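Local atomic coordinates of xyloglucan-specific endo-beta-1,4-glucanase BoGH9A (Bacteroides ovatus, PDB entry 6DHT), a protein that hydrolyses internal beta-1,4-glucosidic linkages in the backbone of xyloglucan and releases xyloglucan oligosaccharides. Residues Glu30-Val35 and Arg72-Phe77; Val160-Gly165 and Leu226-Pro231; Thr241-Glu246 and Tyr324-Ala329; Lys365-Tyr370 and Asp402-Glu407; Cys444-Val449 and Asn554-Ala559. One frame throughout, in Å; residues are numbered along the deposited sequence.

Interaction 1: residues Glu30-Val35 and Arg72-Phe77; sequences EKIAVV and RTTLDF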
# COMPACT_ATOMS: atom_id res chain seq x y z
N GLU A 30 -21.38 -9.80 -2.81
CA GLU A 30 -21.65 -10.04 -4.21
C GLU A 30 -20.66 -11.11 -4.67
O GLU A 30 -19.48 -11.10 -4.28
CB GLU A 30 -21.48 -8.74 -5.00
CG GLU A 30 -21.76 -8.81 -6.49
CD GLU A 30 -21.57 -7.44 -7.13
OE1 GLU A 30 -20.44 -7.12 -7.55
OE2 GLU A 30 -22.54 -6.66 -7.19
N LYS A 31 -21.15 -12.05 -5.47
CA LYS A 31 -20.32 -13.16 -5.92
C LYS A 31 -20.37 -13.31 -7.42
O LYS A 31 -21.35 -13.83 -7.97
CB LYS A 31 -20.73 -14.47 -5.22
CG LYS A 31 -20.77 -14.32 -3.72
CD LYS A 31 -21.13 -15.60 -2.96
CE LYS A 31 -21.36 -15.33 -1.50
NZ LYS A 31 -22.57 -14.47 -1.32
N ILE A 32 -19.34 -12.83 -8.08
CA ILE A 32 -19.28 -12.76 -9.52
C ILE A 32 -17.99 -13.33 -10.06
O ILE A 32 -16.89 -13.05 -9.56
CB ILE A 32 -19.53 -11.32 -10.02
CG1 ILE A 32 -21.02 -10.98 -9.79
CG2 ILE A 32 -19.11 -11.16 -11.51
CD1 ILE A 32 -21.44 -9.65 -10.24
N ALA A 33 -18.12 -14.18 -11.09
CA ALA A 33 -16.99 -14.67 -11.85
C ALA A 33 -17.19 -14.20 -13.28
O ALA A 33 -18.31 -13.88 -13.66
CB ALA A 33 -16.93 -16.20 -11.78
N VAL A 34 -16.11 -14.10 -14.03
CA VAL A 34 -16.17 -13.67 -15.42
C VAL A 34 -15.42 -14.66 -16.29
O VAL A 34 -14.26 -14.96 -16.04
CB VAL A 34 -15.57 -12.28 -15.60
CG1 VAL A 34 -15.50 -11.91 -17.07
CG2 VAL A 34 -16.40 -11.26 -14.84
N VAL A 35 -16.09 -15.15 -17.33
CA VAL A 35 -15.41 -15.99 -18.30
C VAL A 35 -14.70 -15.06 -19.27
O VAL A 35 -15.32 -14.17 -19.85
CB VAL A 35 -16.41 -16.88 -19.03
CG1 VAL A 35 -15.67 -17.80 -19.96
CG2 VAL A 35 -17.23 -17.71 -18.07
N ARG A 72 -16.46 -11.20 -22.73
CA ARG A 72 -16.40 -11.51 -21.31
C ARG A 72 -17.82 -11.72 -20.78
O ARG A 72 -18.67 -10.85 -20.92
CB ARG A 72 -15.72 -10.36 -20.58
CG ARG A 72 -14.22 -10.45 -20.54
CD ARG A 72 -13.51 -10.39 -21.90
NE ARG A 72 -12.06 -10.48 -21.68
CZ ARG A 72 -11.21 -9.46 -21.76
NH1 ARG A 72 -9.93 -9.64 -21.45
NH2 ARG A 72 -11.60 -8.25 -22.14
N THR A 73 -18.08 -12.87 -20.15
CA THR A 73 -19.42 -13.21 -19.68
C THR A 73 -19.47 -13.19 -18.16
O THR A 73 -18.69 -13.86 -17.50
CB THR A 73 -19.85 -14.61 -20.20
OG1 THR A 73 -19.67 -14.65 -21.62
CG2 THR A 73 -21.29 -14.92 -19.84
N THR A 74 -20.43 -12.45 -17.62
CA THR A 74 -20.59 -12.32 -16.18
C THR A 74 -21.47 -13.43 -15.62
O THR A 74 -22.57 -13.69 -16.13
CB THR A 74 -21.17 -10.95 -15.88
OG1 THR A 74 -20.20 -9.96 -16.24
CG2 THR A 74 -21.55 -10.80 -14.39
N LEU A 75 -20.97 -14.07 -14.58
CA LEU A 75 -21.67 -15.11 -13.86
C LEU A 75 -21.95 -14.63 -12.44
O LEU A 75 -21.02 -14.53 -11.65
CB LEU A 75 -20.80 -16.36 -13.81
CG LEU A 75 -20.09 -16.73 -15.11
CD1 LEU A 75 -19.29 -18.01 -14.91
CD2 LEU A 75 -21.08 -16.92 -16.30
N ASP A 76 -23.21 -14.34 -12.13
CA ASP A 76 -23.59 -13.77 -10.83
C ASP A 76 -24.34 -14.80 -9.98
O ASP A 76 -25.51 -15.11 -10.26
CB ASP A 76 -24.46 -12.53 -11.05
CG ASP A 76 -24.73 -11.75 -9.76
OD1 ASP A 76 -24.56 -12.30 -8.64
OD2 ASP A 76 -25.18 -10.59 -9.87
N PHE A 77 -23.68 -15.31 -8.95
CA PHE A 77 -24.25 -16.28 -8.02
C PHE A 77 -24.27 -15.71 -6.59
O PHE A 77 -24.16 -16.44 -5.59
CB PHE A 77 -23.48 -17.60 -8.09
CG PHE A 77 -21.99 -17.45 -8.10
CD1 PHE A 77 -21.32 -17.14 -9.26
CD2 PHE A 77 -21.25 -17.64 -6.94
CE1 PHE A 77 -19.93 -16.99 -9.27
CE2 PHE A 77 -19.85 -17.50 -6.95
CZ PHE A 77 -19.20 -17.17 -8.12

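Interaction 2: residues Val160-Gly165 and Leu226-Pro231; sequences VSSSKG and LTMQDP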
# COMPACT_ATOMS: atom_id res chain seq x y z
N VAL A 160 27.80 8.36 10.30
CA VAL A 160 26.64 8.32 11.19
C VAL A 160 26.04 6.93 11.21
O VAL A 160 26.27 6.12 10.30
CB VAL A 160 25.56 9.34 10.76
CG1 VAL A 160 26.10 10.75 10.84
CG2 VAL A 160 25.03 9.05 9.37
N SER A 161 25.26 6.65 12.24
CA SER A 161 24.50 5.41 12.29
C SER A 161 23.05 5.73 11.95
O SER A 161 22.48 6.70 12.45
CB SER A 161 24.61 4.77 13.67
OG SER A 161 23.88 3.56 13.76
N SER A 162 22.48 4.93 11.05
CA SER A 162 21.10 5.13 10.60
C SER A 162 20.49 3.74 10.30
O SER A 162 20.27 3.38 9.14
CB SER A 162 21.07 6.02 9.36
OG SER A 162 19.76 6.52 9.07
N SER A 163 20.24 3.00 11.38
CA SER A 163 19.92 1.58 11.31
C SER A 163 18.42 1.33 11.43
O SER A 163 17.67 2.22 11.84
CB SER A 163 20.65 0.83 12.41
OG SER A 163 20.11 1.14 13.69
N LYS A 164 18.03 0.10 11.10
CA LYS A 164 16.63 -0.36 11.09
C LYS A 164 15.93 0.20 9.87
O LYS A 164 16.55 0.65 8.92
CB LYS A 164 15.90 -0.04 12.41
CG LYS A 164 16.57 -0.68 13.62
CD LYS A 164 15.95 -0.21 14.92
CE LYS A 164 14.58 -0.78 15.11
NZ LYS A 164 14.09 -0.43 16.46
N GLY A 165 14.60 0.16 9.88
CA GLY A 165 13.86 0.49 8.67
C GLY A 165 13.77 -0.64 7.67
O GLY A 165 14.47 -1.65 7.77
N LEU A 226 13.69 8.55 12.54
CA LEU A 226 14.23 9.50 13.52
C LEU A 226 15.71 9.80 13.28
O LEU A 226 16.15 10.94 13.45
CB LEU A 226 14.00 8.99 14.94
CG LEU A 226 12.55 8.96 15.40
CD1 LEU A 226 12.48 8.28 16.74
CD2 LEU A 226 11.97 10.36 15.55
N THR A 227 16.47 8.78 12.87
CA THR A 227 17.91 8.93 12.65
C THR A 227 18.26 9.69 11.36
O THR A 227 19.42 10.04 11.13
CB THR A 227 18.65 7.57 12.60
OG1 THR A 227 18.40 6.89 11.36
CG2 THR A 227 18.25 6.69 13.78
N MET A 228 17.27 9.97 10.53
CA MET A 228 17.46 10.68 9.28
C MET A 228 17.26 12.19 9.41
O MET A 228 17.31 12.89 8.39
CB MET A 228 16.54 10.10 8.21
CG MET A 228 16.93 8.69 7.82
SD MET A 228 18.37 8.61 6.76
CE MET A 228 17.64 9.14 5.26
N GLN A 229 17.00 12.64 10.63
CA GLN A 229 16.85 14.06 10.94
C GLN A 229 18.16 14.62 11.51
O GLN A 229 18.69 14.08 12.47
CB GLN A 229 15.73 14.26 11.96
CG GLN A 229 15.45 15.73 12.23
CD GLN A 229 14.18 15.95 13.02
OE1 GLN A 229 13.95 15.30 14.03
NE2 GLN A 229 13.40 16.91 12.59
N ASP A 230 18.64 15.70 10.90
CA ASP A 230 19.84 16.41 11.38
C ASP A 230 19.47 17.04 12.72
O ASP A 230 18.53 17.83 12.79
CB ASP A 230 20.22 17.47 10.35
CG ASP A 230 21.48 18.25 10.74
OD1 ASP A 230 21.81 18.33 11.94
OD2 ASP A 230 22.12 18.80 9.81
N PRO A 231 20.20 16.69 13.81
CA PRO A 231 19.82 17.16 15.14
C PRO A 231 19.98 18.66 15.33
O PRO A 231 19.50 19.18 16.33
CB PRO A 231 20.79 16.42 16.07
CG PRO A 231 21.96 16.11 15.21
CD PRO A 231 21.42 15.86 13.85
O HOH W 1 22.10 9.28 11.94

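Interaction 3: residues Thr241-Glu246 and Tyr324-Ala329; sequences TTPFFE and YQPAIA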
# COMPACT_ATOMS: atom_id res chain seq x y z
N THR A 241 21.17 5.36 0.83
CA THR A 241 21.34 4.65 -0.43
C THR A 241 22.80 4.33 -0.74
O THR A 241 23.72 4.96 -0.20
CB THR A 241 20.75 5.50 -1.60
OG1 THR A 241 20.77 4.79 -2.83
CG2 THR A 241 21.49 6.85 -1.73
N THR A 242 22.98 3.34 -1.59
CA THR A 242 24.27 3.13 -2.25
C THR A 242 24.27 4.02 -3.48
O THR A 242 23.24 4.52 -3.90
CB THR A 242 24.40 1.67 -2.66
OG1 THR A 242 23.22 1.26 -3.35
CG2 THR A 242 24.61 0.79 -1.46
N PRO A 243 25.45 4.24 -4.09
CA PRO A 243 25.42 5.08 -5.30
C PRO A 243 24.70 4.43 -6.48
O PRO A 243 24.01 5.12 -7.25
CB PRO A 243 26.92 5.24 -5.62
CG PRO A 243 27.57 5.15 -4.30
CD PRO A 243 26.81 4.09 -3.55
N PHE A 244 24.87 3.12 -6.64
CA PHE A 244 24.19 2.36 -7.67
C PHE A 244 23.31 1.27 -7.04
O PHE A 244 23.61 0.77 -5.97
CB PHE A 244 25.19 1.64 -8.61
CG PHE A 244 26.01 2.56 -9.47
CD1 PHE A 244 25.47 3.10 -10.63
CD2 PHE A 244 27.32 2.86 -9.14
CE1 PHE A 244 26.22 3.95 -11.43
CE2 PHE A 244 28.08 3.70 -9.94
CZ PHE A 244 27.53 4.24 -11.09
N PHE A 245 22.29 0.86 -7.76
CA PHE A 245 21.57 -0.35 -7.39
C PHE A 245 22.54 -1.51 -7.40
O PHE A 245 23.36 -1.62 -8.32
CB PHE A 245 20.43 -0.64 -8.36
CG PHE A 245 19.29 0.31 -8.26
CD1 PHE A 245 18.60 0.48 -7.06
CD2 PHE A 245 18.84 0.98 -9.38
CE1 PHE A 245 17.51 1.35 -6.98
CE2 PHE A 245 17.76 1.84 -9.32
CZ PHE A 245 17.07 2.01 -8.11
N GLU A 246 22.45 -2.37 -6.40
CA GLU A 246 23.17 -3.63 -6.35
C GLU A 246 22.65 -4.61 -7.37
O GLU A 246 21.55 -4.48 -7.92
CB GLU A 246 23.03 -4.24 -4.94
CG GLU A 246 23.54 -3.37 -3.82
CD GLU A 246 25.06 -3.37 -3.63
OE1 GLU A 246 25.79 -3.70 -4.59
OE2 GLU A 246 25.51 -3.03 -2.51
N TYR A 324 27.82 17.05 -7.16
CA TYR A 324 28.32 16.21 -6.07
C TYR A 324 28.68 14.81 -6.53
O TYR A 324 28.11 14.29 -7.49
CB TYR A 324 27.27 16.10 -4.96
CG TYR A 324 26.81 17.43 -4.39
CD1 TYR A 324 27.61 18.13 -3.49
CD2 TYR A 324 25.58 17.97 -4.72
CE1 TYR A 324 27.20 19.33 -2.95
CE2 TYR A 324 25.15 19.17 -4.19
CZ TYR A 324 25.97 19.85 -3.31
OH TYR A 324 25.55 21.05 -2.78
N GLN A 325 29.64 14.22 -5.83
CA GLN A 325 30.13 12.89 -6.14
C GLN A 325 30.26 12.10 -4.85
O GLN A 325 30.57 12.67 -3.83
CB GLN A 325 31.48 12.97 -6.87
CG GLN A 325 31.35 13.50 -8.27
CD GLN A 325 32.68 13.80 -8.91
OE1 GLN A 325 33.68 14.05 -8.23
NE2 GLN A 325 32.71 13.76 -10.24
N PRO A 326 30.02 10.78 -4.90
CA PRO A 326 29.70 9.99 -6.09
C PRO A 326 28.28 10.25 -6.57
O PRO A 326 27.42 10.64 -5.78
CB PRO A 326 29.84 8.54 -5.61
CG PRO A 326 29.57 8.61 -4.16
CD PRO A 326 30.14 9.93 -3.71
N ALA A 327 28.05 10.04 -7.86
CA ALA A 327 26.72 10.20 -8.42
C ALA A 327 25.81 9.16 -7.78
O ALA A 327 26.24 8.05 -7.47
CB ALA A 327 26.76 10.04 -9.91
N ILE A 328 24.55 9.55 -7.57
CA ILE A 328 23.54 8.66 -6.99
C ILE A 328 22.55 8.30 -8.08
O ILE A 328 22.05 9.18 -8.77
CB ILE A 328 22.79 9.40 -5.87
CG1 ILE A 328 23.76 9.95 -4.83
CG2 ILE A 328 21.74 8.46 -5.23
CD1 ILE A 328 24.56 8.91 -4.08
N ALA A 329 22.27 7.00 -8.27
CA ALA A 329 21.41 6.56 -9.37
C ALA A 329 20.25 5.65 -8.96
O ALA A 329 19.65 4.98 -9.80
CB ALA A 329 22.26 5.84 -10.42
O HOH W 2 26.43 6.16 -8.98

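Interaction 4: residues Lys365-Tyr370 and Asp402-Glu407; sequences KAPQIY and DSLKTE. With EDO (1,2-ethanediol), chain M; EDO (1,2-ethanediol), chain L.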
# COMPACT_ATOMS: atom_id res chain seq x y z
N LYS A 365 -3.45 25.48 2.20
CA LYS A 365 -2.98 24.50 1.22
C LYS A 365 -4.04 23.46 0.88
O LYS A 365 -3.72 22.40 0.34
CB LYS A 365 -1.74 23.79 1.77
CG LYS A 365 -0.57 24.72 2.04
CD LYS A 365 0.11 25.13 0.73
CE LYS A 365 1.06 26.30 0.91
NZ LYS A 365 2.02 26.05 1.99
N ALA A 366 -5.31 23.73 1.18
CA ALA A 366 -6.33 22.70 1.02
C ALA A 366 -6.52 22.29 -0.44
O ALA A 366 -6.52 23.12 -1.34
CB ALA A 366 -7.66 23.16 1.59
N PRO A 367 -6.71 20.98 -0.66
CA PRO A 367 -7.05 20.54 -2.02
C PRO A 367 -8.44 20.99 -2.45
O PRO A 367 -9.32 21.13 -1.61
CB PRO A 367 -7.03 19.01 -1.90
CG PRO A 367 -7.38 18.76 -0.48
CD PRO A 367 -6.81 19.90 0.32
N GLN A 368 -8.60 21.23 -3.74
CA GLN A 368 -9.88 21.67 -4.29
C GLN A 368 -10.72 20.45 -4.71
O GLN A 368 -11.95 20.52 -4.76
CB GLN A 368 -9.68 22.63 -5.46
CG GLN A 368 -8.98 23.95 -5.09
CD GLN A 368 -9.66 24.70 -3.95
OE1 GLN A 368 -10.89 24.85 -3.92
NE2 GLN A 368 -8.85 25.18 -3.00
N ILE A 369 -10.05 19.33 -4.97
CA ILE A 369 -10.69 18.10 -5.44
C ILE A 369 -10.10 16.91 -4.65
O ILE A 369 -9.02 17.04 -4.08
CB ILE A 369 -10.42 17.96 -6.94
CG1 ILE A 369 -11.29 16.89 -7.57
CG2 ILE A 369 -8.94 17.68 -7.18
CD1 ILE A 369 -11.11 16.78 -9.09
N TYR A 370 -10.82 15.79 -4.59
CA TYR A 370 -10.26 14.57 -4.00
C TYR A 370 -9.52 13.76 -5.08
O TYR A 370 -10.04 13.58 -6.18
CB TYR A 370 -11.35 13.68 -3.38
CG TYR A 370 -10.76 12.44 -2.78
CD1 TYR A 370 -10.33 12.41 -1.46
CD2 TYR A 370 -10.60 11.28 -3.55
CE1 TYR A 370 -9.75 11.28 -0.92
CE2 TYR A 370 -10.03 10.15 -3.02
CZ TYR A 370 -9.60 10.15 -1.71
OH TYR A 370 -9.03 9.03 -1.14
N ASP A 402 -16.67 18.93 6.02
CA ASP A 402 -17.82 18.66 5.17
C ASP A 402 -17.51 18.96 3.70
O ASP A 402 -17.96 18.22 2.82
CB ASP A 402 -19.05 19.49 5.59
CG ASP A 402 -19.75 18.94 6.81
OD1 ASP A 402 -19.37 17.86 7.29
OD2 ASP A 402 -20.72 19.59 7.28
N SER A 403 -16.74 20.01 3.44
CA SER A 403 -16.39 20.35 2.07
C SER A 403 -15.48 19.28 1.47
O SER A 403 -15.57 18.96 0.29
CB SER A 403 -15.73 21.74 1.97
OG SER A 403 -14.42 21.79 2.52
N LEU A 404 -14.62 18.68 2.30
CA LEU A 404 -13.72 17.63 1.81
C LEU A 404 -14.51 16.36 1.58
O LEU A 404 -14.25 15.62 0.61
CB LEU A 404 -12.62 17.38 2.83
CG LEU A 404 -11.67 18.53 3.17
CD1 LEU A 404 -10.73 18.16 4.30
CD2 LEU A 404 -10.89 18.96 1.95
N LYS A 405 -15.48 16.08 2.43
CA LYS A 405 -16.38 14.95 2.24
C LYS A 405 -17.10 15.08 0.91
O LYS A 405 -17.18 14.11 0.13
CB LYS A 405 -17.39 14.86 3.37
CG LYS A 405 -18.50 13.83 3.18
CD LYS A 405 -19.35 13.73 4.43
CE LYS A 405 -20.64 12.98 4.16
NZ LYS A 405 -21.52 12.95 5.35
N THR A 406 -17.62 16.26 0.61
CA THR A 406 -18.29 16.51 -0.66
C THR A 406 -17.39 16.13 -1.83
O THR A 406 -17.84 15.49 -2.78
CB THR A 406 -18.74 17.97 -0.76
OG1 THR A 406 -19.71 18.20 0.26
CG2 THR A 406 -19.37 18.28 -2.10
N GLU A 407 -16.12 16.51 -1.77
CA GLU A 407 -15.19 16.21 -2.86
C GLU A 407 -14.90 14.73 -2.93
O GLU A 407 -14.85 14.17 -4.03
CB GLU A 407 -13.89 17.00 -2.72
CG GLU A 407 -14.05 18.51 -3.01
CD GLU A 407 -14.81 18.79 -4.31
OE1 GLU A 407 -14.47 18.18 -5.36
OE2 GLU A 407 -15.76 19.62 -4.29
C1 EDO M . -12.25 22.51 0.43
O1 EDO M . -11.01 22.99 -0.09
C2 EDO M . -13.06 21.85 -0.68
O2 EDO M . -12.22 20.91 -1.38
C1 EDO L . -17.43 15.52 7.59
O1 EDO L . -17.76 16.46 8.62
C2 EDO L . -16.85 14.27 8.22
O2 EDO L . -17.91 13.47 8.75
O HOH W 3 -13.56 15.54 -5.88

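Interaction 5: residues Cys444-Val449 and Asn554-Ala559; sequences CMNQGV and NAALVA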
# COMPACT_ATOMS: atom_id res chain seq x y z
N CYS A 444 -5.88 0.68 -8.62
CA CYS A 444 -6.93 -0.26 -8.22
C CYS A 444 -7.16 -0.29 -6.70
O CYS A 444 -8.27 -0.09 -6.21
CB CYS A 444 -6.63 -1.65 -8.78
SG CYS A 444 -7.95 -2.84 -8.57
N MET A 445 -6.09 -0.55 -5.95
CA MET A 445 -6.24 -0.60 -4.49
C MET A 445 -6.64 0.76 -3.93
O MET A 445 -7.54 0.85 -3.10
CB MET A 445 -4.95 -1.05 -3.79
CG MET A 445 -4.61 -2.50 -3.89
SD MET A 445 -5.73 -3.62 -3.12
CE MET A 445 -6.80 -4.03 -4.51
N ASN A 446 -5.96 1.83 -4.35
CA ASN A 446 -6.21 3.11 -3.68
C ASN A 446 -7.55 3.72 -4.11
O ASN A 446 -8.15 4.49 -3.36
CB ASN A 446 -5.02 4.06 -3.83
CG ASN A 446 -3.89 3.65 -2.96
OD1 ASN A 446 -4.07 2.83 -2.06
ND2 ASN A 446 -2.70 4.13 -3.26
N GLN A 447 -8.04 3.36 -5.28
CA GLN A 447 -9.43 3.67 -5.62
C GLN A 447 -10.38 2.93 -4.68
O GLN A 447 -11.33 3.52 -4.14
CB GLN A 447 -9.69 3.25 -7.07
CG GLN A 447 -11.02 3.58 -7.64
CD GLN A 447 -11.08 3.13 -9.07
OE1 GLN A 447 -11.46 2.00 -9.36
NE2 GLN A 447 -10.60 3.97 -9.97
N GLY A 448 -10.10 1.65 -4.43
CA GLY A 448 -10.82 0.88 -3.44
C GLY A 448 -10.81 1.50 -2.05
O GLY A 448 -11.85 1.56 -1.41
N VAL A 449 -9.64 1.92 -1.59
CA VAL A 449 -9.52 2.57 -0.28
C VAL A 449 -10.41 3.82 -0.25
O VAL A 449 -11.11 4.06 0.75
CB VAL A 449 -8.05 2.94 0.01
CG1 VAL A 449 -7.94 3.78 1.29
CG2 VAL A 449 -7.19 1.71 0.17
N ASN A 554 2.46 -2.43 -1.11
CA ASN A 554 1.92 -3.25 -0.03
C ASN A 554 1.14 -2.44 1.01
O ASN A 554 0.23 -2.98 1.65
CB ASN A 554 2.98 -4.11 0.61
CG ASN A 554 2.88 -5.52 0.13
OD1 ASN A 554 3.00 -5.78 -1.07
ND2 ASN A 554 2.57 -6.44 1.02
N ALA A 555 1.47 -1.15 1.17
CA ALA A 555 0.72 -0.31 2.10
C ALA A 555 -0.71 -0.21 1.62
O ALA A 555 -1.65 -0.28 2.41
CB ALA A 555 1.34 1.06 2.21
N ALA A 556 -0.88 -0.05 0.31
CA ALA A 556 -2.21 -0.01 -0.29
C ALA A 556 -2.96 -1.31 -0.07
O ALA A 556 -4.15 -1.33 0.24
CB ALA A 556 -2.11 0.30 -1.78
N LEU A 557 -2.27 -2.42 -0.29
CA LEU A 557 -2.89 -3.73 -0.04
C LEU A 557 -3.28 -3.92 1.41
O LEU A 557 -4.38 -4.39 1.69
CB LEU A 557 -1.92 -4.82 -0.47
CG LEU A 557 -2.39 -6.26 -0.30
CD1 LEU A 557 -3.65 -6.54 -1.13
CD2 LEU A 557 -1.28 -7.24 -0.64
N VAL A 558 -2.41 -3.57 2.35
CA VAL A 558 -2.78 -3.65 3.77
C VAL A 558 -4.00 -2.78 4.05
O VAL A 558 -4.94 -3.20 4.74
CB VAL A 558 -1.62 -3.16 4.65
CG1 VAL A 558 -2.08 -2.88 6.08
CG2 VAL A 558 -0.46 -4.15 4.68
N ALA A 559 -4.00 -1.57 3.48
CA ALA A 559 -5.12 -0.64 3.69
C ALA A 559 -6.44 -1.24 3.22
O ALA A 559 -7.42 -1.24 3.98
CB ALA A 559 -4.87 0.68 2.99

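Interaction 1: residues Glu30-Val35 and Arg72-Phe77
Phe77 folds back over Lys31 at one end of an antiparallel strand pair in the immunoglobulin-like N-terminal domain. The carbonyl O of Lys31 lies over the centre of one ring face. The same O accepts a bond from Phe77 N at 2.9 Å. Phe77 CG sits between its own backbone N and carbonyl carbon (chi1 45°), which brings CG back beside that carbonyl. Lys31 CB reaches the ring at CE2, 3.6 Å away. Ala33 CB comes to the ring edge, in plane, 4.0 Å from Phe77 CE1.

Strand 32-35 starts beside this end, and strand 72-76 runs into it antiparallel. Ala33 with Leu75 and Val35 with Thr73 are hydrogen-bonded pairs, and their side chains share one face of the sheet. Leu75 and Phe77 pack there against Phe43 and Leu88 of the second sheet. An alanine in place of Phe77 would probably leave the Lys31 carbonyl without its ring cover and Ala33 CB without the ring edge beside it, and open a gap beside Phe43 and Leu88.

Ile32, Val34, Thr74 and Asp76 lie on the other face. Ile32 CG2 touches Thr74 CG2 at 3.8 Å. Ile32 CG1 rests 3.8 Å from Asp76 CG, while Asp76 OD1 is bonded to Ser78 OG. Back on the Leu75 face, Val35 CG2 stands 3.8 Å from Leu75 CD1, and the two side chains cross obliquely.

Interaction 2: residues Val160-Gly165 and Leu226-Pro231
Ser162 OG donates a short hydrogen bond of 2.7 Å to Thr227 OG1. The same oxygen receives a weak bond from Trp224 NE1. It also lies 3.4 Å from Met228 SD, a close contact of sulphur and hydroxyl. Ser162 OG is anti to its own backbone N (chi1 -165°), which carries the hydroxyl to Thr227 OG1 and Met228 SD. Thr227 OG1 lies between its backbone N and carbonyl carbon (chi1 75°), and it is also bonded to Trp224 O. The two hydroxyls thus form a short chain that ends on a helix carbonyl.

A water joins the two backbones beside this pair. It sits 2.7 Å from Ser161 O and 2.9 Å from Thr227 O, in position to donate to each. The nearest atom of Thr227 to Ser161 O is CB, at 3.9 Å. Leu226 to Gln229 make a type I beta turn, closed by a weak bond of 3.4 Å from Gln229 N to Leu226 O.

The contact ties two loops of the glycosidase domain. One loop leaves strand 159-160, and the other follows helix 213-226. Lys164 makes a salt bridge to Asp223 of that helix. Leu226 packs on helices 265-281 and 292-309.

Interaction 3: residues Thr241-Glu246 and Tyr324-Ala329
The rings of Phe244 and Phe245 both approach Ala329, neither squarely by face nor by edge. Ala329 CB is 4.2 Å from Phe244 CD1, and Ala329 O is 3.7 Å from Phe245 CE2. One face of the Phe244 ring carries a water over its centre. This water gives a weak hydrogen bond to Pro243 O.

Pro243 O has a firmer partner in Ala329 N, at 2.8 Å with an N-H...O angle of 148°. The N-H comes in nearly along the C=O axis. Pro243 CB lies 3.4 Å from Ala327 O. Pro243 CG meets Pro326 CG at 4.0 Å, and a cis peptide bond precedes Pro326.

The first loop borders the predicted active site of the family 9 glycosidase domain: the Phe245 side chain comes within about 4 Å of that of Asp171, the predicted nucleophile.

At the start of that loop, Thr241 OG1 is anti to the backbone N (chi1 -174°), which leaves Thr241 CG2 against Ile328 CG2, at 3.9 Å. Thr241 OG1 donates to Thr242 O at 2.7 Å and is also bonded to Thr330 OG1. An alanine here would probably leave Ile328 CG2 without its methyl neighbour and the Thr330 hydroxyl without this mate.

Interaction 4: residues Lys365-Tyr370 and Asp402-Glu407
The loop after helix 356-364 lays Pro367 and Tyr370 against Leu404 and Glu407 of helix 395-416, in the helical glycosidase domain. Glu407 carries most of the helix side of the contact. Its chain is bent at chi2 (-49°), and CD lies 3.4 Å from Gln368 O. That carbonyl and Glu407 OE1 are both acceptors, so the approach is not a hydrogen bond. The Ile369 and Glu407 side chains cross at about a right angle, with Ile369 CG1 4.1 Å from Glu407 OE1.

One water links the two backbones and the carboxylate. It accepts from Tyr370 N at 3.0 Å. It donates to Glu407 O at 2.6 Å and to Glu407 OE1 at 2.8 Å. The other carboxylate oxygen, OE2, forms a salt bridge with Lys410. Tyr370 CB packs on Glu407 O at 3.6 Å.

Pro367 CG touches Leu404 CD2 at 4.3 Å. An ethanediol, probably from the crystallisation liquor, lies between loop and helix and donates through both hydroxyls to Pro367 O.

Beyond the contact, the Tyr370 ring meets Tyr411 edge-to-face, and its OH is bonded to Ser450. Pro367 packs on Phe343 of helix 339-353 and Phe379 of helix 379-386.

Interaction 5: residues Cys444-Val449 and Asn554-Ala559
Met445 and Ala556 make the apolar centre of this contact, with CB atoms 3.7 Å apart. The rest of the Met445 chain bends away from Ala556 at chi2 (-64°), and its sulphur lies beside Leu557. Met445 SD is 4.1 Å from Leu557 CD1, and the two side chains lie side by side, pointing the same way. Further along the helices, Val449 CG2 packs on Ala559 CB at 3.8 Å. With Val449 CG1 anti to N (chi1 172°), CG2 is set against Ala559, and it also comes 4.3 Å from Ala556 O.

Both segments belong to long helices of the catalytic domain, which in family 9 is an (alpha/alpha)6 barrel. Helix segments 444-449 and 554-559 run in broadly the same direction, at 37° to each other. Their axes come within 8.9 Å, with the small side chains of Ala556 and Ala559 turned toward the partner helix.

Asn446 brings a polar group against an apolar one. Its OD1 is turned onto the methyl of Ala556, 3.2 Å from CB. This oxygen is buried and has no hydrogen-bonding partner in the model. The other amide atom, ND2, gives a weak bond to Pro373 O.

Around the pair, Met445 and Leu557 both rest on Ile474 of helix 461-474. Asn446 touches Tyr181 of helix 176-192, and Leu557 touches Ala111 of helix 105-117.

How the interactions relate
The five contacts follow one another along the chain without interlocking. Interaction 1 lies in the N-terminal immunoglobulin-like domain, and the other four lie in the glycosidase domain. Interaction 5 lies close to the spatial centre of the chain, its centre about 23 Å from that of interaction 1. Interactions 2 and 3 lie across the chain's centre from interaction 1, with their own centres about 19 Å apart. Each ties loops near strands of the mixed sheet. Interactions 4 and 5 use the consecutive helices 395-416 and 439-458, and their nearest atoms are about 5 Å apart. Only interaction 3 comes near the predicted catalytic residues, through Phe245; the others lie away from the annotated sites.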